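Side-chain contacts in putative exported protein (Bordetella pertussis, PDB 2DVZ), which binds glutamate and is probably the periplasmic solute receptor of a tripartite tricarboxylate-type transport system: residues Gly30-Ile35 with Val241-Leu246; Leu39-Met44 with Gln50-Glu55. All blocks are in the same frame, centred on the assembly; numbering follows the deposited sequence.

How the contacts relate
From the N terminus, the chain runs through strand 21-25 into helix 32-48, whose first residues already belong to contact 1. The same helix, further along, provides one side of contact 2, which closes a short loop when the chain turns back into strand 52-56. Contact 1 closes much later, when strand 241-248, about 200 residues beyond the helix start, comes up against its first turn, so contact 2 is nested inside its loop. The two centres lie about 13 Å apart and the contacts touch: Leu-245 CD2 packs 3.8 Å from Met-44 CE. Helix 32-48 is thus tied to two strands of one mixed sheet, with the glutamate pocket at its N-terminal end.

Contact 1 of 2, residues Gly30-Ile35 with Val241-Leu246; sequences GGSTDI and VWYGLL. With GLU (glutamic acid), chain G.
Ser-32 and Thr-33, in the first turn of helix 32-48, meet the ring of Tyr-243 on strand 241-248 in a small, buried contact on the wall of the glutamate pocket. The direct touches are van der Waals in kind. Thr-33 OG1 lies 3.3 Å from Tyr-243 CE1, approaching the ring obliquely, and the two side chains cross at about a right angle. Ser-32 contributes its CB, 3.5 Å from Tyr-243 OH, while its OG turns elsewhere to hydrogen-bond Ser-199.

The bound glutamate joins the two segments through its opposite ends. Its side-chain oxygen OE1 is gripped twice by Thr-33: the hydroxyl OG1 donates to it over 2.6 Å, and the backbone N of Thr-33 does so over 3.2 Å with an N-H...O angle of 151°. With OG1 of Thr-33 beside its own backbone N (chi1 -38°), both donors converge on the one oxygen. At the other end, Tyr-243 OH gives a weak hydrogen bond to the ligand's alpha-carboxylate O at 2.6 Å.

This is a ligand site of the type 2 periplasmic binding protein family, with a carboxylate set at the N terminus of a helix, where the helix dipole probably adds to its stabilisation. Gly-31 occupies the N-cap, its O accepting from Ile-35 N, and its CA comes to 3.6 Å from the ligand's OE2. Just ahead of the cap, Gly-30 N binds Asp-34 OD2 at 2.8 Å, meeting it from above the carboxylate plane. The other oxygen of Asp-34 is engaged by a salt bridge to Arg-38 and a hydrogen bond from Asn-56, so both carboxylate oxygens have partners. Ser-149 and Ser-85, through their hydroxyls, and the backbone N of Ser-178 also hydrogen-bond the glutamate.

Contact 2 of 2, residues Leu39-Met44 with Gln50-Glu55; sequences LVTQRM and QPMVVE
Thr-41 and Met-44 of helix 32-48 pack against Met-52 and Val-54 of strand 52-56, a mainly apolar contact with one water at its side. Met-52, like Met-44 a selenomethionine, carries most of it. Its SE rests 3.7 Å from Met-44 CB and 3.8 Å from Thr-41 CB, wedged between residues that lie about one turn apart on the helix. The bend of the Met-52 chain at its last torsion (chi3 99°) brings its CE alongside the methyl of Met-44, with CE to CE at 3.8 Å. Farther along the strand, Val-54 CG2 comes within 3.8 Å of Thr-41 OG1, those two side chains crossing at about a right angle.

The polar part is indirect. A single water lies within hydrogen-bonding distance of three acceptors, Thr-41 OG1, Gln-42 OE1 (2.8 Å) and the backbone O of Met-52 (2.7 Å), and its two hydrogens are presumably shared among them, linking helix to strand. Gln-42 starts out away from the strand, but its chain curls back to bring the amide oxygen to this water. Thr-41 OG1 is further held by the helix itself, hydrogen-bonding to Ala-37 O one turn earlier.

The axes of residues 39-44 and 52-55 approach to 8.4 Å and run nearly antiparallel, at 159°, as befits the second half of a beta-alpha-beta crossover. Strand 52-56 pairs in parallel with strand 21-25, whose Val-23 also packs against Thr-41 and Met-52, while other faces of the helix are covered by helices 253-267 and 270-279.

Contact 1 of 2, residues Gly30-Ile35 with Val241-Leu246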
loop_
_atom_site.group_PDB
_atom_site.type_symbol
_atom_site.label_atom_id
_atom_site.label_comp_id
_atom_site.label_asym_id
_atom_site.label_seq_id
_atom_site.Cartn_x
_atom_site.Cartn_y
_atom_site.Cartn_z
ATOM N N GLY A 30 -11.733 0.842 -2.050
ATOM C CA GLY A 30 -11.589 -0.464 -2.641
ATOM C C GLY A 30 -10.169 -0.776 -3.028
ATOM O O GLY A 30 -9.932 -1.733 -3.763
ATOM N N GLY A 31 -9.215 0.038 -2.577
ATOM C CA GLY A 31 -7.801 -0.345 -2.661
ATOM C C GLY A 31 -7.443 -1.042 -1.360
ATOM O O GLY A 31 -8.310 -1.222 -0.501
ATOM N N SER A 32 -6.181 -1.431 -1.197
ATOM C CA SER A 32 -5.764 -2.118 0.008
ATOM C C SER A 32 -5.803 -1.202 1.251
ATOM O O SER A 32 -6.142 -1.667 2.343
ATOM C CB SER A 32 -4.347 -2.718 -0.175
ATOM O OG SER A 32 -4.304 -3.580 -1.309
ATOM N N THR A 33 -5.410 0.070 1.105
ATOM C CA THR A 33 -5.500 1.028 2.193
ATOM C C THR A 33 -6.909 1.087 2.750
ATOM O O THR A 33 -7.106 0.877 3.931
ATOM C CB THR A 33 -5.088 2.464 1.745
ATOM O OG1 THR A 33 -3.986 2.382 0.829
ATOM C CG2 THR A 33 -4.731 3.308 2.945
ATOM N N ASP A 34 -7.878 1.352 1.885
ATOM C CA ASP A 34 -9.300 1.281 2.235
ATOM C C ASP A 34 -9.736 -0.077 2.846
ATOM O O ASP A 34 -10.437 -0.115 3.865
ATOM C CB ASP A 34 -10.127 1.567 0.991
ATOM C CG ASP A 34 -11.603 1.834 1.304
ATOM O OD1 ASP A 34 -11.894 2.754 2.121
ATOM O OD2 ASP A 34 -12.464 1.157 0.685
ATOM N N ILE A 35 -9.315 -1.184 2.233
ATOM C CA ILE A 35 -9.657 -2.492 2.772
ATOM C C ILE A 35 -9.192 -2.743 4.205
ATOM O O ILE A 35 -9.997 -3.158 5.062
ATOM C CB ILE A 35 -9.176 -3.676 1.868
ATOM C CG1 ILE A 35 -9.980 -3.668 0.559
ATOM C CG2 ILE A 35 -9.377 -5.042 2.634
ATOM C CD1 ILE A 35 -9.326 -4.398 -0.588
ATOM N N VAL A 241 5.070 -3.925 1.392
ATOM C CA VAL A 241 4.674 -2.640 1.966
ATOM C C VAL A 241 4.024 -2.877 3.356
ATOM O O VAL A 241 4.196 -3.960 3.968
ATOM C CB VAL A 241 3.758 -1.843 0.978
ATOM C CG1 VAL A 241 4.494 -1.569 -0.305
ATOM C CG2 VAL A 241 2.396 -2.539 0.721
ATOM N N TRP A 242 3.306 -1.871 3.851
ATOM C CA TRP A 242 2.633 -1.926 5.143
ATOM C C TRP A 242 1.598 -0.813 5.218
ATOM O O TRP A 242 1.611 0.121 4.396
ATOM C CB TRP A 242 3.591 -1.880 6.371
ATOM C CG TRP A 242 4.799 -0.900 6.321
ATOM C CD1 TRP A 242 6.100 -1.249 6.432
ATOM C CD2 TRP A 242 4.780 0.543 6.170
ATOM N NE1 TRP A 242 6.900 -0.140 6.370
ATOM C CE2 TRP A 242 6.122 0.981 6.231
ATOM C CE3 TRP A 242 3.758 1.504 6.011
ATOM C CZ2 TRP A 242 6.502 2.348 6.075
ATOM C CZ3 TRP A 242 4.131 2.890 5.847
ATOM C CH2 TRP A 242 5.502 3.281 5.891
ATOM N N TYR A 243 0.689 -0.967 6.178
ATOM C CA TYR A 243 -0.360 -0.004 6.481
ATOM C C TYR A 243 -0.391 0.270 7.979
ATOM O O TYR A 243 -0.361 -0.651 8.769
ATOM C CB TYR A 243 -1.733 -0.528 5.984
ATOM C CG TYR A 243 -1.672 -0.692 4.492
ATOM C CD1 TYR A 243 -1.970 0.394 3.644
ATOM C CD2 TYR A 243 -1.228 -1.904 3.917
ATOM C CE1 TYR A 243 -1.853 0.273 2.258
ATOM C CE2 TYR A 243 -1.138 -2.046 2.527
ATOM C CZ TYR A 243 -1.430 -0.956 1.705
ATOM O OH TYR A 243 -1.314 -1.084 0.337
ATOM N N GLY A 244 -0.459 1.538 8.364
ATOM C CA GLY A 244 -0.475 1.874 9.776
ATOM C C GLY A 244 -1.257 3.128 10.107
ATOM O O GLY A 244 -1.880 3.742 9.236
ATOM N N LEU A 245 -1.201 3.516 11.380
ATOM C CA LEU A 245 -2.028 4.576 11.881
ATOM C C LEU A 245 -1.144 5.760 12.280
ATOM O O LEU A 245 -0.122 5.589 12.910
ATOM C CB LEU A 245 -2.903 4.071 13.036
ATOM C CG LEU A 245 -4.039 4.999 13.504
ATOM C CD1 LEU A 245 -5.134 5.332 12.427
ATOM C CD2 LEU A 245 -4.672 4.393 14.705
ATOM N N LEU A 246 -1.569 6.954 11.881
ATOM C CA LEU A 246 -0.822 8.195 12.100
ATOM C C LEU A 246 -1.729 9.181 12.779
ATOM O O LEU A 246 -2.941 9.245 12.501
ATOM C CB LEU A 246 -0.400 8.804 10.754
ATOM C CG LEU A 246 0.556 7.972 9.875
ATOM C CD1 LEU A 246 0.743 8.641 8.493
ATOM C CD2 LEU A 246 1.945 7.632 10.578
HETATM N N GLU G . -0.466 2.328 -3.502
HETATM C CA GLU G . -0.953 2.492 -2.119
HETATM C C GLU G . 0.089 2.073 -1.094
HETATM O O GLU G . -0.052 1.133 -0.305
HETATM C CB GLU G . -2.301 1.803 -1.933
HETATM C CG GLU G . -3.263 2.085 -3.102
HETATM C CD GLU G . -4.714 2.079 -2.718
HETATM O OE1 GLU G . -4.979 1.877 -1.514
HETATM O OE2 GLU G . -5.604 2.306 -3.612
HETATM O OXT GLU G . 1.125 2.751 -1.007
#

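Contact 2 of 2, residues Leu39-Met44 with Gln50-Glu55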
loop_
_atom_site.group_PDB
_atom_site.type_symbol
_atom_site.label_atom_id
_atom_site.label_comp_id
_atom_site.label_asym_id
_atom_site.label_seq_id
_atom_site.Cartn_x
_atom_site.Cartn_y
_atom_site.Cartn_z
ATOM N N LEU A 39 -11.239 -2.702 7.940
ATOM C CA LEU A 39 -11.181 -3.913 8.747
ATOM C C LEU A 39 -10.692 -3.613 10.151
ATOM O O LEU A 39 -11.342 -4.008 11.128
ATOM C CB LEU A 39 -10.286 -4.992 8.092
ATOM C CG LEU A 39 -9.958 -6.266 8.893
ATOM C CD1 LEU A 39 -11.160 -7.121 8.943
ATOM C CD2 LEU A 39 -8.762 -7.029 8.270
ATOM N N VAL A 40 -9.532 -2.954 10.246
ATOM C CA VAL A 40 -8.917 -2.705 11.554
ATOM C C VAL A 40 -9.622 -1.635 12.416
ATOM O O VAL A 40 -9.855 -1.888 13.598
ATOM C CB VAL A 40 -7.402 -2.462 11.473
ATOM C CG1 VAL A 40 -6.840 -2.293 12.880
ATOM C CG2 VAL A 40 -6.691 -3.630 10.685
ATOM N N THR A 41 -9.997 -0.490 11.837
ATOM C CA THR A 41 -10.710 0.567 12.592
ATOM C C THR A 41 -12.123 0.143 13.044
ATOM O O THR A 41 -12.582 0.535 14.115
ATOM C CB THR A 41 -10.756 1.952 11.819
ATOM O OG1 THR A 41 -11.506 1.855 10.591
ATOM C CG2 THR A 41 -9.349 2.491 11.526
ATOM N N GLN A 42 -12.818 -0.655 12.234
ATOM C CA GLN A 42 -14.096 -1.266 12.656
ATOM C C GLN A 42 -14.016 -1.980 13.989
ATOM O O GLN A 42 -14.903 -1.829 14.828
ATOM C CB GLN A 42 -14.594 -2.281 11.625
ATOM C CG GLN A 42 -15.346 -1.635 10.475
ATOM C CD GLN A 42 -16.575 -0.923 10.975
ATOM O OE1 GLN A 42 -16.557 0.303 11.241
ATOM N NE2 GLN A 42 -17.656 -1.693 11.157
ATOM N N ARG A 43 -12.976 -2.800 14.145
ATOM C CA ARG A 43 -12.763 -3.574 15.341
ATOM C C ARG A 43 -12.153 -2.724 16.468
ATOM O O ARG A 43 -12.492 -2.921 17.623
ATOM C CB ARG A 43 -11.921 -4.820 15.007
ATOM C CG ARG A 43 -11.668 -5.785 16.161
ATOM C CD ARG A 43 -12.962 -6.381 16.731
ATOM N NE ARG A 43 -12.718 -7.163 17.961
ATOM C CZ ARG A 43 -12.510 -6.656 19.168
ATOM N NH1 ARG A 43 -12.489 -5.336 19.353
ATOM N NH2 ARG A 43 -12.296 -7.467 20.187
HETATM N N MSE A 44 -11.235 -1.814 16.137
HETATM C CA MSE A 44 -10.722 -0.833 17.098
HETATM C C MSE A 44 -11.879 -0.038 17.704
HETATM O O MSE A 44 -11.894 0.234 18.890
HETATM C CB MSE A 44 -9.746 0.143 16.438
HETATM C CG MSE A 44 -8.373 -0.384 16.266
HETATM SE SE MSE A 44 -7.215 0.923 15.397
HETATM C CE MSE A 44 -7.015 2.283 16.798
ATOM N N GLN A 50 -16.089 4.424 20.637
ATOM C CA GLN A 50 -16.437 5.526 19.750
ATOM C C GLN A 50 -16.346 5.100 18.294
ATOM O O GLN A 50 -15.486 4.313 17.934
ATOM C CB GLN A 50 -15.545 6.763 19.980
ATOM C CG GLN A 50 -15.688 7.430 21.333
ATOM C CD GLN A 50 -17.081 7.944 21.654
ATOM O OE1 GLN A 50 -17.870 8.290 20.764
ATOM N NE2 GLN A 50 -17.394 8.006 22.939
ATOM N N PRO A 51 -17.243 5.619 17.438
ATOM C CA PRO A 51 -17.013 5.359 16.003
ATOM C C PRO A 51 -15.697 5.938 15.458
ATOM O O PRO A 51 -15.241 6.998 15.894
ATOM C CB PRO A 51 -18.201 6.045 15.314
ATOM C CG PRO A 51 -18.691 7.065 16.351
ATOM C CD PRO A 51 -18.475 6.402 17.670
HETATM N N MSE A 52 -15.099 5.189 14.538
HETATM C CA MSE A 52 -13.987 5.625 13.738
HETATM C C MSE A 52 -14.476 5.666 12.314
HETATM O O MSE A 52 -14.803 4.645 11.735
HETATM C CB MSE A 52 -12.835 4.650 13.870
HETATM C CG MSE A 52 -12.188 4.701 15.239
HETATM SE SE MSE A 52 -10.643 3.562 15.267
HETATM C CE MSE A 52 -9.183 4.843 14.991
ATOM N N VAL A 53 -14.547 6.862 11.750
ATOM C CA VAL A 53 -15.245 7.038 10.500
ATOM C C VAL A 53 -14.235 7.275 9.388
ATOM O O VAL A 53 -13.490 8.238 9.404
ATOM C CB VAL A 53 -16.328 8.159 10.625
ATOM C CG1 VAL A 53 -17.107 8.326 9.336
ATOM C CG2 VAL A 53 -17.276 7.803 11.736
ATOM N N VAL A 54 -14.206 6.351 8.434
ATOM C CA VAL A 54 -13.272 6.405 7.309
ATOM C C VAL A 54 -13.721 7.451 6.290
ATOM O O VAL A 54 -14.900 7.520 5.902
ATOM C CB VAL A 54 -13.107 5.000 6.644
ATOM C CG1 VAL A 54 -12.303 5.059 5.353
ATOM C CG2 VAL A 54 -12.459 3.997 7.614
ATOM N N GLU A 55 -12.754 8.264 5.878
ATOM C CA GLU A 55 -12.918 9.277 4.857
ATOM C C GLU A 55 -11.936 8.932 3.767
ATOM O O GLU A 55 -10.737 8.856 4.018
ATOM C CB GLU A 55 -12.527 10.659 5.417
ATOM C CG GLU A 55 -13.655 11.385 6.071
ATOM C CD GLU A 55 -13.203 12.620 6.865
ATOM O OE1 GLU A 55 -12.239 13.318 6.466
ATOM O OE2 GLU A 55 -13.853 12.901 7.879
HETATM O O HOH W 1 -14.403 2.090 11.029
#